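Local coordinates for putative malic enzyme ((S)-malate:NAD+ oxidoreductase (decarboxylating)) (Streptococcus pyogenes, PDB 2A9F), which probably catalyses the NAD+-dependent oxidative decarboxylation of (S)-malate with the help of a divalent metal ion such as magnesium or manganese, at the magnesium ion site and the interface of chains A and B. Coordinates in Å, arbitrary orientation; residue numbers count along the deposited sequence, not the author numbering. Chains: chain A/B, putative malic enzyme ((S)-malate:NAD+ oxidoreductase (decarboxylating)).

Contact 1 is the metal-bearing active site and contact 2 a two-fold patch of the dimer interface; the centres of their C-alpha atoms lie about 19 Å apart. Helix 85-102 of chain A joins them, carrying A:Lys95 into contact 1 and A:Lys100, five residues on, into contact 2. Chain B also enters both: strand 22-26 pairs across the axis in contact 2, and B:Tyr40, just after helix 33-39, reaches the metal site of chain A. Because residues from both chains line the active site, the pairing seen in contact 2 is probably functional as well as structural, although the structure alone does not show the oligomer in solution.

Contact 1: the magnesium ion site. Residues chain A 78, 95, 137-138, 163; chain B 40. With MG (magnesium ion), chain C.
The magnesium site looks catalytic: three acidic side chains hold the ion, waters add to its visible shell, and the lysine and tyrosine that serve malic enzymes as general base and general acid stand close by. This is the acidic metal site of malic enzymes, where a divalent cation binds the substrate and polarises it for decarboxylation. A:Glu137 OE2 reaches MG at 2.0 Å, its CG anti to the backbone N (chi1 -172°) and its chain bent at chi2 so that one carboxylate oxygen faces the metal. A:Asp138 OD1 binds MG at 2.0 Å, with CG lying beside the backbone N. The OD1 of A:Asp163 binds MG at 2.0 Å, while its OD2 stays at 2.8 Å from MG, a looser contact. Two waters bring the modelled arrangement near to square pyramidal; further ligands may be unseen. In the second shell, A:Asp138 N donates to A:Asp163 OD2 at 2.5 Å, meeting the oxygen nearly along its C-O axis and tying two of the metal-binding residues together. A:Leu78 N donates a hydrogen bond to A:Asp138 OD2 at 3.2 Å from above the carboxylate plane (76° out of it), so the oxygen not bound to the metal is also engaged. A:Lys95 arrives from the opposite flank, its NZ in a salt bridge with A:Glu137 OE2 at 3.4 Å. The phenol OH of B:Tyr40 is directed towards the metal, 4.7 Å from MG, and lies alongside the outer part of A:Lys95, near both CD and NZ; the two side chains cross obliquely, with a weak hydrogen bond from NZ to OH. The nearby cation may lower the pKa of the lysine and so favour its role as base, though the salt bridge to A:Glu137 would pull the other way. The site is assembled from the loop after strand 133-136, the first turn of helix 162-180 and helix 85-102 of chain A, and B:Tyr40, following helix 33-39, closes it from the partner chain.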
loop_
_atom_site.group_PDB
_atom_site.type_symbol
_atom_site.label_atom_id
_atom_site.label_comp_id
_atom_site.label_asym_id
_atom_site.label_seq_id
_atom_site.Cartn_x
_atom_site.Cartn_y
_atom_site.Cartn_z
ATOM N N LEU A 78 17.812 8.959 -2.900
ATOM C CA LEU A 78 19.218 8.847 -2.499
ATOM C C LEU A 78 20.146 10.007 -2.917
ATOM O O LEU A 78 19.916 11.164 -2.566
ATOM C CB LEU A 78 19.785 7.506 -3.010
ATOM C CG LEU A 78 19.662 6.228 -2.170
ATOM C CD1 LEU A 78 18.383 6.238 -1.379
ATOM C CD2 LEU A 78 19.712 5.003 -3.093
ATOM N N LYS A 95 13.895 0.128 1.919
ATOM C CA LYS A 95 13.640 0.817 3.161
ATOM C C LYS A 95 12.614 0.031 3.978
ATOM O O LYS A 95 12.746 -0.081 5.197
ATOM C CB LYS A 95 13.111 2.222 2.870
ATOM C CG LYS A 95 13.096 3.151 4.078
ATOM C CD LYS A 95 14.488 3.663 4.398
ATOM C CE LYS A 95 14.436 4.870 5.330
ATOM N NZ LYS A 95 15.728 5.617 5.249
ATOM N N GLU A 137 9.600 9.678 2.313
ATOM C CA GLU A 137 10.991 9.417 1.957
ATOM C C GLU A 137 11.450 9.998 0.631
ATOM O O GLU A 137 10.724 10.007 -0.359
ATOM C CB GLU A 137 11.244 7.905 1.939
ATOM C CG GLU A 137 12.703 7.498 1.760
ATOM C CD GLU A 137 13.512 7.598 3.051
ATOM O OE1 GLU A 137 12.957 7.286 4.130
ATOM O OE2 GLU A 137 14.708 7.961 2.977
ATOM N N ASP A 138 12.679 10.475 0.636
ATOM C CA ASP A 138 13.303 11.031 -0.540
ATOM C C ASP A 138 12.501 12.024 -1.380
ATOM O O ASP A 138 12.579 11.993 -2.603
ATOM C CB ASP A 138 13.803 9.890 -1.437
ATOM C CG ASP A 138 14.845 9.018 -0.749
ATOM O OD1 ASP A 138 15.289 9.366 0.377
ATOM O OD2 ASP A 138 15.222 7.983 -1.344
ATOM N N ASP A 163 14.322 11.465 5.910
ATOM C CA ASP A 163 15.534 12.090 5.391
ATOM C C ASP A 163 15.899 13.410 6.076
ATOM O O ASP A 163 16.852 14.073 5.678
ATOM C CB ASP A 163 15.394 12.316 3.882
ATOM C CG ASP A 163 15.423 11.019 3.089
ATOM O OD1 ASP A 163 16.491 10.369 3.039
ATOM O OD2 ASP A 163 14.375 10.649 2.520
ATOM N N TYR B 40 20.161 -2.550 0.047
ATOM C CA TYR B 40 20.013 -1.130 0.286
ATOM C C TYR B 40 21.247 -0.400 -0.227
ATOM O O TYR B 40 21.913 -0.860 -1.160
ATOM C CB TYR B 40 19.800 -0.843 1.774
ATOM C CG TYR B 40 19.054 0.452 2.022
ATOM C CD1 TYR B 40 17.854 0.724 1.353
ATOM C CD2 TYR B 40 19.555 1.417 2.891
ATOM C CE1 TYR B 40 17.177 1.925 1.537
ATOM C CE2 TYR B 40 18.886 2.623 3.089
ATOM C CZ TYR B 40 17.699 2.873 2.406
ATOM O OH TYR B 40 17.043 4.075 2.584
HETATM MG MG MG C . 16.261 8.655 2.002
HETATM O O HOH W 1 16.456 7.097 0.787
HETATM O O HOH W 2 18.021 9.767 1.384
#

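Contact 2: the interface of chains A and B. Residues chain A 22-25, 100, 106-108; chain B 22-25, 100, 106-108.
Strand 22-26 of each chain pairs antiparallel with its symmetry mate across the two-fold axis, an intermolecular beta bridge between the N-terminal domains of this malic enzyme family member. A:Val24 lies opposite B:Val24, and A:Gln25 N donates to B:Glu23 O at 2.9 Å, nearly along the C=O axis. The B:Glu23 side chain leaves the strand with CG in the crowded position between backbone N and carbonyl carbon (chi1 77°). B:Glu23 CB passes 3.6 Å from A:Asp106 OD1, and B:Glu23 CG lies 3.4 Å from A:Gln25 O. Beyond CG the chain runs extended, bringing the carboxylate carbon CD of B:Glu23 to 4.0 Å from A:Lys100 NZ. At the tip, B:Glu23 OE1 forms a salt bridge with A:Lys100 NZ at 2.9 Å, the ammonium lying somewhat above the carboxylate plane. That same NZ of A:Lys100 donates to B:Val24 O at 2.7 Å from above the carbonyl plane (31° out of it), so the lysine, bent at chi2 and chi4, grips backbone and side chain together. NZ also abuts the modelled amide nitrogen NE2 of B:Gln25, a donor against a donor, which may mean that this amide is turned the wrong way round. A:Val24 N meets B:Asp106 OD1 at 2.9 Å in an almost straight bond (178° at H). On the apolar face, A:Ile108 CD1 packs against B:Val24 CG2 at 3.4 Å, while the CG2 methyls of A:Ile108 and B:Ile108 face each other.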
loop_
_atom_site.group_PDB
_atom_site.type_symbol
_atom_site.label_atom_id
_atom_site.label_comp_id
_atom_site.label_asym_id
_atom_site.label_seq_id
_atom_site.Cartn_x
_atom_site.Cartn_y
_atom_site.Cartn_z
ATOM N N LEU A 22 10.150 -7.406 -1.693
ATOM C CA LEU A 22 9.096 -7.616 -0.706
ATOM C C LEU A 22 8.068 -8.626 -1.182
ATOM O O LEU A 22 7.964 -8.902 -2.366
ATOM C CB LEU A 22 8.400 -6.299 -0.350
ATOM C CG LEU A 22 9.275 -5.270 0.374
ATOM C CD1 LEU A 22 8.402 -4.126 0.868
ATOM C CD2 LEU A 22 9.988 -5.921 1.550
ATOM N N GLU A 23 7.301 -9.159 -0.238
ATOM C CA GLU A 23 6.291 -10.171 -0.517
ATOM C C GLU A 23 5.192 -10.028 0.545
ATOM O O GLU A 23 5.450 -9.547 1.650
ATOM C CB GLU A 23 6.971 -11.546 -0.420
ATOM C CG GLU A 23 6.143 -12.759 -0.762
ATOM C CD GLU A 23 6.950 -14.051 -0.659
ATOM O OE1 GLU A 23 6.421 -15.131 -0.991
ATOM O OE2 GLU A 23 8.120 -13.992 -0.237
ATOM N N VAL A 24 3.967 -10.415 0.210
ATOM C CA VAL A 24 2.871 -10.343 1.173
ATOM C C VAL A 24 2.447 -11.752 1.581
ATOM O O VAL A 24 2.023 -12.550 0.748
ATOM C CB VAL A 24 1.642 -9.612 0.614
ATOM C CG1 VAL A 24 0.506 -9.617 1.679
ATOM C CG2 VAL A 24 2.023 -8.177 0.239
ATOM N N GLN A 25 2.570 -12.053 2.867
ATOM C CA GLN A 25 2.215 -13.365 3.372
ATOM C C GLN A 25 1.054 -13.297 4.336
ATOM O O GLN A 25 0.993 -12.431 5.200
ATOM C CB GLN A 25 3.410 -13.994 4.069
ATOM C CG GLN A 25 4.622 -14.133 3.182
ATOM C CD GLN A 25 4.475 -15.240 2.152
ATOM O OE1 GLN A 25 3.471 -15.324 1.430
ATOM N NE2 GLN A 25 5.492 -16.091 2.064
ATOM N N LYS A 100 11.001 -4.083 8.638
ATOM C CA LYS A 100 10.632 -5.394 9.111
ATOM C C LYS A 100 11.798 -6.128 9.755
ATOM O O LYS A 100 11.621 -6.764 10.790
ATOM C CB LYS A 100 10.076 -6.247 7.964
ATOM C CG LYS A 100 9.426 -7.556 8.436
ATOM C CD LYS A 100 8.207 -7.252 9.321
ATOM C CE LYS A 100 7.492 -8.509 9.819
ATOM N NZ LYS A 100 6.940 -9.370 8.736
ATOM N N ASP A 106 5.644 -3.742 9.665
ATOM C CA ASP A 106 5.207 -4.086 8.320
ATOM C C ASP A 106 5.139 -2.755 7.561
ATOM O O ASP A 106 4.358 -1.864 7.904
ATOM C CB ASP A 106 3.827 -4.765 8.358
ATOM C CG ASP A 106 3.866 -6.168 9.009
ATOM O OD1 ASP A 106 4.599 -7.062 8.496
ATOM O OD2 ASP A 106 3.156 -6.370 10.031
ATOM N N ALA A 107 5.986 -2.613 6.549
ATOM C CA ALA A 107 6.025 -1.388 5.763
ATOM C C ALA A 107 5.754 -1.694 4.290
ATOM O O ALA A 107 6.348 -2.604 3.717
ATOM C CB ALA A 107 7.399 -0.695 5.930
ATOM N N ILE A 108 4.851 -0.919 3.698
ATOM C CA ILE A 108 4.449 -1.043 2.304
ATOM C C ILE A 108 5.111 0.089 1.512
ATOM O O ILE A 108 4.897 1.254 1.806
ATOM C CB ILE A 108 2.896 -0.862 2.134
ATOM C CG1 ILE A 108 2.125 -1.795 3.057
ATOM C CG2 ILE A 108 2.493 -1.114 0.685
ATOM C CD1 ILE A 108 2.279 -3.249 2.737
ATOM N N LEU B 22 -2.769 -10.018 7.146
ATOM C CA LEU B 22 -1.574 -9.943 6.295
ATOM C C LEU B 22 -0.338 -9.389 6.978
ATOM O O LEU B 22 -0.416 -8.744 8.015
ATOM C CB LEU B 22 -1.831 -9.046 5.089
ATOM C CG LEU B 22 -3.083 -9.208 4.248
ATOM C CD1 LEU B 22 -3.055 -8.112 3.201
ATOM C CD2 LEU B 22 -3.152 -10.598 3.610
ATOM N N GLU B 23 0.803 -9.629 6.347
ATOM C CA GLU B 23 2.079 -9.139 6.828
ATOM C C GLU B 23 3.040 -9.071 5.639
ATOM O O GLU B 23 2.868 -9.789 4.653
ATOM C CB GLU B 23 2.639 -10.046 7.930
ATOM C CG GLU B 23 3.259 -11.336 7.460
ATOM C CD GLU B 23 4.016 -12.029 8.576
ATOM O OE1 GLU B 23 4.826 -11.357 9.253
ATOM O OE2 GLU B 23 3.815 -13.248 8.775
ATOM N N VAL B 24 4.032 -8.187 5.729
ATOM C CA VAL B 24 5.030 -7.998 4.674
ATOM C C VAL B 24 6.312 -8.764 5.006
ATOM O O VAL B 24 6.841 -8.639 6.102
ATOM C CB VAL B 24 5.372 -6.494 4.507
ATOM C CG1 VAL B 24 6.472 -6.325 3.497
ATOM C CG2 VAL B 24 4.143 -5.730 4.070
ATOM N N GLN B 25 6.803 -9.552 4.056
ATOM C CA GLN B 25 8.014 -10.337 4.268
ATOM C C GLN B 25 9.008 -10.149 3.137
ATOM O O GLN B 25 8.639 -10.124 1.970
ATOM C CB GLN B 25 7.671 -11.825 4.399
ATOM C CG GLN B 25 7.188 -12.239 5.791
ATOM C CD GLN B 25 8.320 -12.301 6.800
ATOM O OE1 GLN B 25 9.024 -13.314 6.899
ATOM N NE2 GLN B 25 8.516 -11.210 7.543
ATOM N N LYS B 100 -2.978 -14.199 -3.041
ATOM C CA LYS B 100 -1.756 -14.918 -2.746
ATOM C C LYS B 100 -2.012 -16.401 -2.595
ATOM O O LYS B 100 -1.214 -17.227 -3.035
ATOM C CB LYS B 100 -1.123 -14.374 -1.463
ATOM C CG LYS B 100 0.365 -14.052 -1.597
ATOM C CD LYS B 100 1.210 -15.310 -1.684
ATOM C CE LYS B 100 2.533 -15.064 -2.416
ATOM N NZ LYS B 100 3.356 -13.992 -1.792
ATOM N N ASP B 106 0.771 -11.097 -5.312
ATOM C CA ASP B 106 0.965 -10.416 -4.038
ATOM C C ASP B 106 -0.054 -9.279 -4.080
ATOM O O ASP B 106 -0.139 -8.566 -5.075
ATOM C CB ASP B 106 2.388 -9.827 -3.933
ATOM C CG ASP B 106 3.447 -10.876 -3.586
ATOM O OD1 ASP B 106 3.401 -11.445 -2.473
ATOM O OD2 ASP B 106 4.340 -11.136 -4.426
ATOM N N ALA B 107 -0.826 -9.098 -3.016
ATOM C CA ALA B 107 -1.815 -8.032 -3.015
ATOM C C ALA B 107 -1.753 -7.163 -1.770
ATOM O O ALA B 107 -1.508 -7.663 -0.669
ATOM C CB ALA B 107 -3.203 -8.625 -3.160
ATOM N N ILE B 108 -1.975 -5.864 -1.937
ATOM C CA ILE B 108 -1.968 -4.971 -0.791
ATOM C C ILE B 108 -3.311 -4.290 -0.631
ATOM O O ILE B 108 -3.805 -3.671 -1.560
ATOM C CB ILE B 108 -0.876 -3.859 -0.887
ATOM C CG1 ILE B 108 0.528 -4.469 -0.811
ATOM C CG2 ILE B 108 -1.050 -2.873 0.267
ATOM C CD1 ILE B 108 0.951 -5.209 -2.055
#